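Long-range contact in Low molecular weight heat shock protein (Xanthomonas axonopodis pv. citri, PDB 3GLA), which probably acts as a small heat-shock chaperone of the alpha-crystallin family, binding unfolding proteins under stress to limit their aggregation: residues W3-V7 and Y19-I25. Residues are numbered along the deposited sequence; the frame is centred on the assembly and turned at random.
Sequences WVPRV and YADLPGI. With PO4 (phosphate ion), chain D.
Trp3 and Ile25 approach from opposite directions, and Ile25 CD1 meets the far edge of the indole, close to the ring plane, 3.5 Å from Trp3 CH2. With CG anti to the backbone N (chi1 174°), the indole extends toward segment 19-25. Leu22 crosses it at about a right angle and packs tightly on the proline ring, with Leu22 CD2 3.4 Å from both CB and CG of Pro5. Pro5 CG in turn covers the rim of one indole face, while Phe66 of strand 64-71 meets Trp3 edge-to-face. In the alpha-crystallin beta-sandwich, this irregular lead-in to strand 7-11 packs against the end of strand 15-21 and the type II turn Leu22-Ile25. Val7 and Ala20 form a non-hydrogen-bonded antiparallel pair, their side chains meeting on the sheet face that packs against Ile41 of strand 38-45. Next to it, Asp21 N donates a nearly straight 2.9 Å bond to Arg6 O. A water links indole to backbone, accepting from Trp3 NE1 (3.0 Å) and donating to Asp21 O (2.6 Å). Outermost, Arg6 NE donates a 2.8 Å hydrogen bond to O3 of an edge-on phosphate, probably from the crystallisation liquor, which Arg6 of the second subunit also binds; Arg45 of that subunit salt-bridges Asp21 OD1 of this chain.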
# COMPACT_ATOMS: atom_id res chain seq x y z
N TRP B 3 8.43 -0.71 9.61
CA TRP B 3 7.55 -0.37 8.61
C TRP B 3 6.70 0.67 9.43
O TRP B 3 6.21 0.39 10.55
CB TRP B 3 6.71 -1.55 8.21
CG TRP B 3 5.62 -1.32 7.23
CD1 TRP B 3 5.49 -0.28 6.25
CD2 TRP B 3 4.56 -2.20 7.00
NE1 TRP B 3 4.37 -0.50 5.53
CE2 TRP B 3 3.80 -1.67 5.89
CE3 TRP B 3 4.18 -3.36 7.57
CZ2 TRP B 3 2.71 -2.22 5.44
CZ3 TRP B 3 3.01 -3.95 7.08
CH2 TRP B 3 2.30 -3.38 6.01
N VAL B 4 6.51 1.85 8.84
CA VAL B 4 5.58 2.81 9.38
C VAL B 4 4.62 3.07 8.21
O VAL B 4 4.86 3.91 7.38
CB VAL B 4 6.33 4.09 9.74
CG1 VAL B 4 5.37 5.09 10.28
CG2 VAL B 4 7.37 3.79 10.85
N PRO B 5 3.51 2.38 8.19
CA PRO B 5 2.59 2.49 7.10
C PRO B 5 2.00 3.89 7.13
O PRO B 5 1.58 4.36 8.13
CB PRO B 5 1.49 1.46 7.39
CG PRO B 5 1.93 0.77 8.57
CD PRO B 5 3.17 1.30 9.12
N ARG B 6 1.92 4.49 5.97
CA ARG B 6 1.41 5.87 5.90
C ARG B 6 -0.06 5.96 6.00
O ARG B 6 -0.77 5.08 5.53
CB ARG B 6 1.83 6.46 4.54
CG ARG B 6 3.40 6.71 4.62
CD ARG B 6 3.86 7.05 3.19
NE ARG B 6 5.24 7.42 3.38
CZ ARG B 6 5.69 8.63 3.60
NH1 ARG B 6 4.96 9.69 3.63
NH2 ARG B 6 7.02 8.72 3.79
N VAL B 7 -0.54 6.99 6.67
CA VAL B 7 -1.98 7.12 6.98
C VAL B 7 -2.38 8.55 6.66
O VAL B 7 -1.58 9.52 6.82
CB VAL B 7 -2.08 6.94 8.46
CG1 VAL B 7 -3.35 7.42 8.98
CG2 VAL B 7 -1.85 5.42 8.76
N TYR B 19 -7.12 6.54 6.63
CA TYR B 19 -6.86 5.69 5.47
C TYR B 19 -5.42 5.25 5.65
O TYR B 19 -4.55 6.07 5.91
CB TYR B 19 -6.89 6.52 4.19
CG TYR B 19 -8.19 7.23 3.96
CD1 TYR B 19 -9.20 6.62 3.27
CD2 TYR B 19 -8.34 8.53 4.43
CE1 TYR B 19 -10.43 7.32 3.04
CE2 TYR B 19 -9.48 9.21 4.20
CZ TYR B 19 -10.49 8.59 3.49
OH TYR B 19 -11.67 9.33 3.37
N ALA B 20 -5.19 3.93 5.66
CA ALA B 20 -3.86 3.48 5.92
C ALA B 20 -3.39 2.67 4.74
O ALA B 20 -4.08 1.77 4.26
CB ALA B 20 -3.87 2.61 7.17
N ASP B 21 -2.20 2.92 4.32
CA ASP B 21 -1.67 2.12 3.23
C ASP B 21 -0.99 0.93 3.90
O ASP B 21 0.12 0.99 4.45
CB ASP B 21 -0.62 2.96 2.55
CG ASP B 21 -1.22 3.84 1.46
OD1 ASP B 21 -2.43 3.79 1.28
OD2 ASP B 21 -0.42 4.62 0.91
N LEU B 22 -1.69 -0.19 3.73
CA LEU B 22 -1.21 -1.46 4.32
C LEU B 22 -1.17 -2.50 3.24
O LEU B 22 -1.81 -3.54 3.36
CB LEU B 22 -2.19 -1.84 5.47
CG LEU B 22 -1.94 -0.83 6.68
CD1 LEU B 22 -3.17 -1.10 7.57
CD2 LEU B 22 -0.65 -1.13 7.31
N PRO B 23 -0.33 -2.26 2.24
CA PRO B 23 -0.34 -3.26 1.15
C PRO B 23 0.23 -4.58 1.62
O PRO B 23 1.00 -4.69 2.55
CB PRO B 23 0.59 -2.63 0.14
CG PRO B 23 1.64 -1.76 0.93
CD PRO B 23 0.62 -1.16 2.00
N GLY B 24 -0.41 -5.63 1.12
CA GLY B 24 0.19 -6.94 1.33
C GLY B 24 -0.33 -7.62 2.59
O GLY B 24 0.31 -8.60 3.05
N ILE B 25 -1.40 -7.07 3.17
CA ILE B 25 -2.02 -7.63 4.37
C ILE B 25 -3.43 -7.76 4.10
O ILE B 25 -4.12 -6.88 3.68
CB ILE B 25 -1.87 -6.69 5.58
CG1 ILE B 25 -0.46 -6.48 5.84
CG2 ILE B 25 -2.38 -7.51 6.83
CD1 ILE B 25 -0.20 -5.55 7.10
P PO4 D . 8.11 4.90 3.22
O1 PO4 D . 9.12 4.33 4.07
O2 PO4 D . 7.64 3.79 2.15
O3 PO4 D . 6.83 5.21 4.00
O4 PO4 D . 8.42 6.03 2.36
O HOH W 1 2.64 1.20 3.78